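Local atomic coordinates of protoporphyrinogen oxidase (Exiguobacterium sibiricum, PDB entry 3LOV), a protein that probably oxidises coproporphyrinogen III to coproporphyrin III with molecular oxygen during heme b biosynthesis, using a bound FAD cofactor. Residues Asp51-Ile55 / His352-His357; Ile55-Asp60 / Thr358-Ala362; Ala311-Met315 / Leu380-Leu385. One frame throughout, in Å; residues are numbered along the deposited sequence.

Contact 1: residues Asp51-Ile55 / His352-His357; sequences DGFTI and HSAPDH
A loop-on-loop contact at the edge of this amine-oxidoreductase-type flavoprotein: the loop connecting strands 47-48 and 55-56 meets the loop that leads from helix 346-349 into strand 357-364. Phe53, Thr54 and Ser353 have the most surface buried. Asp51 and Gly52 both have positive phi (54° and 74°), after which Phe53 and Thr54 extend (phi/psi -80/145 and -131/94). In register, Thr54 lies opposite Ser353 (CA-CA 4.4 Å) and Phe53 opposite Ala354 (5.1 Å). The direct polar link is a nearly linear backbone hydrogen bond, Thr54 N to Ser353 O, 2.8 Å with an N-H...O angle of 168°; the same carbonyl receives a CA-H...O contact from Phe53 CA at 3.4 Å. Ser353, with chi1 p, turns its OG back to Trp350 O in its own loop. The Phe53 side chain (chi1 m, chi2 -69°) runs along the second loop: CD1 lies 3.9 Å from Ala354 CB, and the ring edge points at the face of His357, centroids 4.8 Å apart and planes at 65°, a T-shaped pair. A type I turn from Ala354 to His357, closed by His357 N to Ala354 O at 3.3 Å, brings that imidazole into place. On the other flank, water 1 donates to Gly52 O (2.5 Å) and His352 O (2.7 Å) and accepts from Thr54 OG1 at 2.8 Å.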
loop_
_atom_site.group_PDB
_atom_site.type_symbol
_atom_site.label_atom_id
_atom_site.label_comp_id
_atom_site.label_asym_id
_atom_site.label_seq_id
_atom_site.Cartn_x
_atom_site.Cartn_y
_atom_site.Cartn_z
ATOM N N ASP A 51 24.290 -10.179 5.948
ATOM C CA ASP A 51 24.415 -10.983 7.175
ATOM C C ASP A 51 23.335 -12.006 7.401
ATOM O O ASP A 51 22.939 -12.225 8.533
ATOM C CB ASP A 51 24.505 -10.049 8.378
ATOM C CG ASP A 51 25.585 -9.000 8.200
ATOM O OD1 ASP A 51 26.432 -9.168 7.297
ATOM O OD2 ASP A 51 25.586 -8.008 8.943
ATOM N N GLY A 52 22.845 -12.620 6.327
ATOM C CA GLY A 52 21.768 -13.604 6.434
ATOM C C GLY A 52 20.382 -13.003 6.709
ATOM O O GLY A 52 19.380 -13.733 6.739
ATOM N N PHE A 53 20.295 -11.681 6.861
ATOM C CA PHE A 53 18.981 -11.018 6.996
ATOM C C PHE A 53 18.280 -10.829 5.629
ATOM O O PHE A 53 18.939 -10.615 4.621
ATOM C CB PHE A 53 19.134 -9.645 7.672
ATOM C CG PHE A 53 19.678 -9.691 9.076
ATOM C CD1 PHE A 53 18.934 -10.223 10.102
ATOM C CD2 PHE A 53 20.932 -9.144 9.364
ATOM C CE1 PHE A 53 19.444 -10.271 11.398
ATOM C CE2 PHE A 53 21.450 -9.165 10.655
ATOM C CZ PHE A 53 20.696 -9.727 11.677
ATOM N N THR A 54 16.949 -10.936 5.605
ATOM C CA THR A 54 16.116 -10.489 4.465
ATOM C C THR A 54 14.977 -9.617 5.046
ATOM O O THR A 54 13.930 -10.106 5.492
ATOM C CB THR A 54 15.544 -11.671 3.632
ATOM O OG1 THR A 54 16.605 -12.561 3.257
ATOM C CG2 THR A 54 14.831 -11.201 2.369
ATOM N N ILE A 55 15.207 -8.318 5.074
ATOM C CA ILE A 55 14.328 -7.390 5.794
ATOM C C ILE A 55 13.837 -6.347 4.802
ATOM O O ILE A 55 14.650 -5.698 4.156
ATOM C CB ILE A 55 15.092 -6.736 6.951
ATOM C CG1 ILE A 55 15.455 -7.780 8.017
ATOM C CG2 ILE A 55 14.273 -5.618 7.607
ATOM C CD1 ILE A 55 16.473 -7.277 9.045
ATOM N N HIS A 352 11.532 -16.505 7.185
ATOM C CA HIS A 352 12.770 -16.336 6.398
ATOM C C HIS A 352 13.633 -15.102 6.679
ATOM O O HIS A 352 14.802 -15.041 6.279
ATOM C CB HIS A 352 12.410 -16.298 4.904
ATOM C CG HIS A 352 11.790 -14.997 4.454
ATOM N ND1 HIS A 352 10.460 -14.702 4.637
ATOM C CD2 HIS A 352 12.316 -13.936 3.795
ATOM C CE1 HIS A 352 10.190 -13.515 4.115
ATOM N NE2 HIS A 352 11.302 -13.029 3.595
ATOM N N SER A 353 13.076 -14.097 7.341
ATOM C CA SER A 353 13.711 -12.776 7.375
ATOM C C SER A 353 14.913 -12.603 8.320
ATOM O O SER A 353 15.833 -11.817 8.039
ATOM C CB SER A 353 12.631 -11.732 7.711
ATOM O OG SER A 353 11.923 -12.113 8.887
ATOM N N ALA A 354 14.903 -13.308 9.447
ATOM C CA ALA A 354 15.856 -13.024 10.522
ATOM C C ALA A 354 15.860 -14.195 11.527
ATOM O O ALA A 354 15.457 -14.061 12.694
ATOM C CB ALA A 354 15.504 -11.710 11.188
ATOM N N PRO A 355 16.328 -15.362 11.065
ATOM C CA PRO A 355 16.169 -16.632 11.771
ATOM C C PRO A 355 16.612 -16.644 13.248
ATOM O O PRO A 355 15.905 -17.219 14.097
ATOM C CB PRO A 355 17.049 -17.584 10.947
ATOM C CG PRO A 355 18.074 -16.678 10.289
ATOM C CD PRO A 355 17.267 -15.473 9.934
ATOM N N ASP A 356 17.756 -16.030 13.553
ATOM C CA ASP A 356 18.306 -16.095 14.914
ATOM C C ASP A 356 18.349 -14.753 15.600
ATOM O O ASP A 356 19.314 -14.431 16.298
ATOM C CB ASP A 356 19.705 -16.675 14.858
ATOM C CG ASP A 356 19.692 -18.100 14.390
ATOM O OD1 ASP A 356 19.112 -18.933 15.122
ATOM O OD2 ASP A 356 20.210 -18.367 13.283
ATOM N N HIS A 357 17.304 -13.961 15.397
ATOM C CA HIS A 357 17.257 -12.625 15.962
ATOM C C HIS A 357 15.845 -12.170 16.219
ATOM O O HIS A 357 14.889 -12.746 15.711
ATOM C CB HIS A 357 17.923 -11.616 15.015
ATOM C CG HIS A 357 19.374 -11.868 14.773
ATOM N ND1 HIS A 357 19.823 -12.887 13.962
ATOM C CD2 HIS A 357 20.477 -11.211 15.202
ATOM C CE1 HIS A 357 21.141 -12.845 13.900
ATOM N NE2 HIS A 357 21.563 -11.840 14.648
HETATM O O HOH W 1 17.235 -14.134 5.479
#

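Contact 2: residues Ile55-Asp60 / Thr358-Ala362; sequences IERGPD and TVLRA. With FAD (flavin-adenine dinucleotide), chain B.
This is a buried, arginine-centred contact between the loop that runs from strand 55-56 to the flavin and strand 357-364 of the large mixed sheet. Side-chain reach makes it rather than strand pairing: the nearest CA atoms, Ile55 and Val359, are 8.9 Å apart. Segment 358-362 is regular strand, with Val359 and Arg361 both directing CA-to-CB toward the loop. Arg361 covers most of the gap, chi1 and chi2 t, chi3 p (79°), and puts its guanidinium among backbone carbonyls. NH1 donates to Gly58 O at 2.7 Å and 163°; a weak bond joins NH1 to Glu56 O (2.8 Å, 116°), and another joins NH2 to Gly58 O (3.2 Å, 133°). Gly58 has phi/psi -115/-127, a conformation in which a CB would clash with Pro59 CD. Asp60 (chi1 p) places CB 3.5 Å from Arg361 NH2, but its OD2 is 4.2 Å from NH2 and well out of the guanidinium plane, so only charge proximity applies there; OD2 forms a salt bridge with Lys349. Pro59 and Asp60 line the FAD pocket, Asp60 being an FAD-binding residue, and Pro59 CA lies 3.4 Å from FAD N5. Water 2 donates to FAD O4 (2.8 Å) and accepts from Asp60 N (3.2 Å) and, by a weak bond only, from Arg361 NH2 (3.2 Å). At the far end, Ile55 CD1 meets Val359 CG1 at 4.1 Å. Thr314 of strand 307-318 touches Ile55, Val359 and Arg361, while Ile346 of helix 346-349 packs on Val359 and Arg361.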
loop_
_atom_site.group_PDB
_atom_site.type_symbol
_atom_site.label_atom_id
_atom_site.label_comp_id
_atom_site.label_asym_id
_atom_site.label_seq_id
_atom_site.Cartn_x
_atom_site.Cartn_y
_atom_site.Cartn_z
ATOM N N ILE A 55 15.207 -8.318 5.074
ATOM C CA ILE A 55 14.328 -7.390 5.794
ATOM C C ILE A 55 13.837 -6.347 4.802
ATOM O O ILE A 55 14.650 -5.698 4.156
ATOM C CB ILE A 55 15.092 -6.736 6.951
ATOM C CG1 ILE A 55 15.455 -7.780 8.017
ATOM C CG2 ILE A 55 14.273 -5.618 7.607
ATOM C CD1 ILE A 55 16.473 -7.277 9.045
ATOM N N GLU A 56 12.518 -6.198 4.679
ATOM C CA GLU A 56 11.941 -5.266 3.688
ATOM C C GLU A 56 12.018 -3.815 4.166
ATOM O O GLU A 56 11.755 -3.532 5.321
ATOM C CB GLU A 56 10.489 -5.649 3.329
ATOM C CG GLU A 56 10.351 -7.069 2.742
ATOM C CD GLU A 56 11.036 -7.235 1.408
ATOM O OE1 GLU A 56 11.455 -6.217 0.821
ATOM O OE2 GLU A 56 11.133 -8.394 0.923
ATOM N N ARG A 57 12.442 -2.916 3.286
ATOM C CA ARG A 57 12.520 -1.508 3.604
ATOM C C ARG A 57 11.247 -0.784 3.265
ATOM O O ARG A 57 10.940 0.215 3.882
ATOM C CB ARG A 57 13.663 -0.829 2.874
ATOM C CG ARG A 57 15.044 -1.163 3.431
ATOM C CD ARG A 57 16.032 -0.284 2.694
ATOM N NE ARG A 57 17.414 -0.516 3.032
ATOM C CZ ARG A 57 18.196 0.318 3.692
ATOM N NH1 ARG A 57 17.732 1.458 4.180
ATOM N NH2 ARG A 57 19.459 -0.015 3.890
ATOM N N GLY A 58 10.532 -1.267 2.254
ATOM C CA GLY A 58 9.229 -0.720 1.848
ATOM C C GLY A 58 8.091 -1.711 2.051
ATOM O O GLY A 58 7.903 -2.223 3.138
ATOM N N PRO A 59 7.303 -1.974 1.013
ATOM C CA PRO A 59 6.288 -3.042 1.126
ATOM C C PRO A 59 6.928 -4.373 1.589
ATOM O O PRO A 59 8.020 -4.725 1.142
ATOM C CB PRO A 59 5.790 -3.233 -0.309
ATOM C CG PRO A 59 6.210 -2.061 -1.073
ATOM C CD PRO A 59 7.387 -1.415 -0.336
ATOM N N ASP A 60 6.295 -5.099 2.496
ATOM C CA ASP A 60 6.877 -6.376 2.890
ATOM C C ASP A 60 6.207 -7.556 2.208
ATOM O O ASP A 60 6.757 -8.655 2.195
ATOM C CB ASP A 60 6.963 -6.522 4.427
ATOM C CG ASP A 60 5.640 -6.866 5.091
ATOM O OD1 ASP A 60 4.579 -6.667 4.478
ATOM O OD2 ASP A 60 5.685 -7.357 6.240
ATOM N N THR A 358 15.744 -11.109 17.018
ATOM C CA THR A 358 14.511 -10.428 17.271
ATOM C C THR A 358 14.622 -9.159 16.455
ATOM O O THR A 358 15.553 -8.357 16.648
ATOM C CB THR A 358 14.355 -10.125 18.760
ATOM O OG1 THR A 358 14.248 -11.368 19.466
ATOM C CG2 THR A 358 13.109 -9.296 19.046
ATOM N N VAL A 359 13.682 -8.978 15.526
ATOM C CA VAL A 359 13.692 -7.796 14.673
ATOM C C VAL A 359 12.354 -7.095 14.725
ATOM O O VAL A 359 11.314 -7.715 14.445
ATOM C CB VAL A 359 14.022 -8.173 13.246
ATOM C CG1 VAL A 359 14.100 -6.917 12.363
ATOM C CG2 VAL A 359 15.347 -8.994 13.217
ATOM N N LEU A 360 12.400 -5.807 15.078
ATOM C CA LEU A 360 11.209 -4.969 15.154
ATOM C C LEU A 360 11.237 -3.958 13.987
ATOM O O LEU A 360 12.263 -3.350 13.702
ATOM C CB LEU A 360 11.092 -4.267 16.526
ATOM C CG LEU A 360 10.980 -5.116 17.825
ATOM C CD1 LEU A 360 10.877 -4.230 19.086
ATOM C CD2 LEU A 360 9.782 -6.071 17.791
ATOM N N ARG A 361 10.121 -3.810 13.284
ATOM C CA ARG A 361 9.995 -2.771 12.225
ATOM C C ARG A 361 8.856 -1.825 12.608
ATOM O O ARG A 361 7.705 -2.237 12.637
ATOM C CB ARG A 361 9.756 -3.346 10.806
ATOM C CG ARG A 361 9.852 -2.235 9.700
ATOM C CD ARG A 361 9.979 -2.708 8.250
ATOM N NE ARG A 361 8.712 -3.127 7.681
ATOM C CZ ARG A 361 8.355 -2.997 6.392
ATOM N NH1 ARG A 361 9.170 -2.464 5.480
ATOM N NH2 ARG A 361 7.160 -3.400 6.013
ATOM N N ALA A 362 9.205 -0.595 12.976
ATOM C CA ALA A 362 8.225 0.437 13.304
ATOM C C ALA A 362 7.963 1.327 12.078
ATOM O O ALA A 362 8.840 1.555 11.261
ATOM C CB ALA A 362 8.668 1.265 14.517
HETATM P PA FAD B . 7.279 3.886 -7.155
HETATM O O1A FAD B . 7.707 2.644 -6.449
HETATM O O2A FAD B . 7.187 5.149 -6.384
HETATM O O5B FAD B . 8.254 4.116 -8.391
HETATM C C5B FAD B . 8.332 5.336 -9.083
HETATM C C4B FAD B . 9.631 5.325 -9.897
HETATM O O4B FAD B . 9.679 6.443 -10.787
HETATM C C3B FAD B . 10.840 5.371 -8.985
HETATM O O3B FAD B . 11.816 4.414 -9.357
HETATM C C2B FAD B . 11.303 6.801 -9.181
HETATM O O2B FAD B . 12.669 6.959 -9.034
HETATM C C1B FAD B . 10.912 7.084 -10.617
HETATM N N9A FAD B . 10.771 8.505 -10.971
HETATM C C8A FAD B . 10.323 9.590 -10.251
HETATM N N7A FAD B . 10.377 10.709 -11.018
HETATM C C5A FAD B . 10.870 10.343 -12.240
HETATM C C6A FAD B . 11.128 11.034 -13.426
HETATM N N6A FAD B . 10.863 12.333 -13.541
HETATM N N1A FAD B . 11.642 10.354 -14.519
HETATM C C2A FAD B . 11.858 8.998 -14.458
HETATM N N3A FAD B . 11.576 8.311 -13.292
HETATM C C4A FAD B . 11.116 8.973 -12.211
HETATM N N1 FAD B . 1.852 -2.353 -1.208
HETATM C C2 FAD B . 1.587 -3.670 -0.954
HETATM O O2 FAD B . 1.009 -4.371 -1.795
HETATM N N3 FAD B . 1.944 -4.212 0.255
HETATM C C4 FAD B . 2.536 -3.484 1.222
HETATM O O4 FAD B . 2.855 -4.037 2.258
HETATM C C4X FAD B . 2.784 -2.145 1.010
HETATM N N5 FAD B . 3.435 -1.402 1.981
HETATM C C5X FAD B . 3.694 -0.052 1.727
HETATM C C6 FAD B . 4.315 0.730 2.707
HETATM C C7 FAD B . 4.579 2.089 2.465
HETATM C C7M FAD B . 5.253 2.919 3.517
HETATM C C8 FAD B . 4.256 2.666 1.223
HETATM C C8M FAD B . 4.510 4.132 0.923
HETATM C C9 FAD B . 3.652 1.894 0.235
HETATM C C9A FAD B . 3.358 0.532 0.473
HETATM N N10 FAD B . 2.748 -0.247 -0.518
HETATM C C10 FAD B . 2.457 -1.587 -0.236
HETATM C "C1'" FAD B . 2.337 0.297 -1.866
HETATM C "C2'" FAD B . 3.454 -0.023 -2.890
HETATM O "O2'" FAD B . 4.603 0.634 -2.503
HETATM C "C3'" FAD B . 3.104 0.404 -4.322
HETATM O "O3'" FAD B . 2.139 -0.534 -4.780
HETATM C "C4'" FAD B . 4.274 0.382 -5.338
HETATM O "O4'" FAD B . 5.574 0.505 -4.794
HETATM C "C5'" FAD B . 4.163 1.519 -6.335
HETATM O "O5'" FAD B . 5.156 1.363 -7.318
HETATM P P FAD B . 5.213 2.390 -8.516
HETATM O O1P FAD B . 3.843 2.800 -8.990
HETATM O O2P FAD B . 6.180 1.984 -9.601
HETATM O O3P FAD B . 5.830 3.742 -7.832
HETATM O O HOH W 2 4.576 -2.979 4.201
#

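Contact 3: residues Ala311-Met315 / Leu380-Leu385; sequences ATVTM and LQQAVL
Strand 311-315 is extended, so alternate residues face helix 380-385: Ala311, Val313 and Met315 direct CA-to-CB toward it, Thr312 and Thr314 away. The short axes approach to 9.7 Å and cross at -66°, a helix packed obliquely on a sheet face. Ala311 CB touches Leu380 CD2 at 3.8 Å. Val313 (chi1 t) sits between two helix residues one turn apart, its CG2 being 3.9 Å from both Leu380 CG and Val384 CG2; Val384 N to Leu380 O (3.1 Å) closes that turn. Met315, modelled as selenomethionine with chi1 m and chi2 and chi3 t, reaches across to bring SE 4.0 Å from Val384 CG1; its CE is modelled too close to Leu385 to carry weight. All these contacts are apolar. The helix thus covers one face of the mixed sheet near its 400-411 edge: strand 307-318 lies between strands 357-364 and 400-411, with Val384 also on Ala362 of the former and Gln381 on Val401 of the latter.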
loop_
_atom_site.group_PDB
_atom_site.type_symbol
_atom_site.label_atom_id
_atom_site.label_comp_id
_atom_site.label_asym_id
_atom_site.label_seq_id
_atom_site.Cartn_x
_atom_site.Cartn_y
_atom_site.Cartn_z
ATOM N N ALA A 311 8.277 6.748 7.243
ATOM C CA ALA A 311 9.567 6.076 7.485
ATOM C C ALA A 311 9.346 4.681 8.102
ATOM O O ALA A 311 8.446 4.484 8.941
ATOM C CB ALA A 311 10.447 6.893 8.401
ATOM N N THR A 312 10.160 3.714 7.686
ATOM C CA THR A 312 10.249 2.459 8.405
ATOM C C THR A 312 11.580 2.452 9.157
ATOM O O THR A 312 12.627 2.859 8.629
ATOM C CB THR A 312 10.094 1.226 7.484
ATOM O OG1 THR A 312 11.166 1.190 6.539
ATOM C CG2 THR A 312 8.730 1.255 6.744
ATOM N N VAL A 313 11.521 2.035 10.418
ATOM C CA VAL A 313 12.693 2.029 11.278
ATOM C C VAL A 313 12.766 0.607 11.836
ATOM O O VAL A 313 11.892 0.186 12.574
ATOM C CB VAL A 313 12.617 3.111 12.383
ATOM C CG1 VAL A 313 13.916 3.085 13.263
ATOM C CG2 VAL A 313 12.386 4.497 11.757
ATOM N N THR A 314 13.765 -0.141 11.390
ATOM C CA THR A 314 13.893 -1.543 11.721
ATOM C C THR A 314 15.034 -1.663 12.700
ATOM O O THR A 314 16.093 -1.121 12.462
ATOM C CB THR A 314 14.176 -2.421 10.485
ATOM O OG1 THR A 314 12.993 -2.499 9.665
ATOM C CG2 THR A 314 14.586 -3.829 10.930
HETATM N N MSE A 315 14.785 -2.340 13.820
HETATM C CA MSE A 315 15.810 -2.562 14.858
HETATM C C MSE A 315 16.093 -4.057 15.018
HETATM O O MSE A 315 15.170 -4.831 15.285
HETATM C CB MSE A 315 15.322 -2.009 16.186
HETATM C CG MSE A 315 15.338 -0.510 16.240
HETATM SE SE MSE A 315 14.009 0.176 17.453
HETATM C CE MSE A 315 15.000 1.791 17.692
ATOM N N LEU A 380 14.669 10.641 14.509
ATOM C CA LEU A 380 13.709 9.581 14.152
ATOM C C LEU A 380 13.964 8.309 14.979
ATOM O O LEU A 380 13.068 7.723 15.559
ATOM C CB LEU A 380 13.851 9.278 12.667
ATOM C CG LEU A 380 12.878 8.376 11.932
ATOM C CD1 LEU A 380 11.403 8.720 12.269
ATOM C CD2 LEU A 380 13.153 8.533 10.444
ATOM N N GLN A 381 15.215 7.906 15.048
ATOM C CA GLN A 381 15.580 6.742 15.816
ATOM C C GLN A 381 15.256 6.896 17.303
ATOM O O GLN A 381 14.706 5.985 17.927
ATOM C CB GLN A 381 17.064 6.500 15.667
ATOM C CG GLN A 381 17.559 5.375 16.520
ATOM C CD GLN A 381 18.841 4.828 15.991
ATOM O OE1 GLN A 381 19.257 5.172 14.879
ATOM N NE2 GLN A 381 19.487 3.972 16.780
ATOM N N GLN A 382 15.582 8.060 17.854
ATOM C CA GLN A 382 15.356 8.314 19.270
ATOM C C GLN A 382 13.848 8.277 19.605
ATOM O O GLN A 382 13.447 7.655 20.582
ATOM C CB GLN A 382 16.028 9.644 19.685
ATOM C CG GLN A 382 15.875 10.034 21.168
ATOM C CD GLN A 382 16.266 8.915 22.131
ATOM O OE1 GLN A 382 15.588 8.688 23.136
ATOM N NE2 GLN A 382 17.348 8.201 21.819
ATOM N N ALA A 383 13.016 8.892 18.764
ATOM C CA ALA A 383 11.572 8.860 18.954
ATOM C C ALA A 383 11.042 7.419 18.924
ATOM O O ALA A 383 10.265 7.023 19.789
ATOM C CB ALA A 383 10.879 9.695 17.880
ATOM N N VAL A 384 11.466 6.647 17.927
ATOM C CA VAL A 384 11.034 5.247 17.815
ATOM C C VAL A 384 11.491 4.452 19.057
ATOM O O VAL A 384 10.717 3.662 19.624
ATOM C CB VAL A 384 11.527 4.573 16.482
ATOM C CG1 VAL A 384 11.325 3.025 16.513
ATOM C CG2 VAL A 384 10.791 5.125 15.291
ATOM N N LEU A 385 12.733 4.663 19.480
ATOM C CA LEU A 385 13.271 3.938 20.646
ATOM C C LEU A 385 12.515 4.259 21.922
ATOM O O LEU A 385 12.137 3.346 22.663
ATOM C CB LEU A 385 14.762 4.195 20.854
ATOM C CG LEU A 385 15.565 3.052 20.250
ATOM C CD1 LEU A 385 16.972 3.479 19.757
ATOM C CD2 LEU A 385 15.592 1.875 21.220
#

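The three contacts run from the protein edge into the mixed sheet. Contacts 1 and 2 share Ile55, their centres are 11 Å apart, and they touch where Ala354 CB meets Val359 CG2 at 3.4 Å. Contact 2 joins contact 3 through neighbouring strands: Leu360 O lies 2.7 Å from Met315 N and Ala362 N 2.8 Å from Val313 O, both probable hydrogen bonds. Thr314 faces the opposite way from Val313, with Thr314 CG2 3.4 Å from Val359 CG1, so the sheet separates the helix from the loop of contact 2. That loop alone of the six segments reaches the flavin; His352 and Ala311 have side chains about 12 Å and 8 Å from FAD.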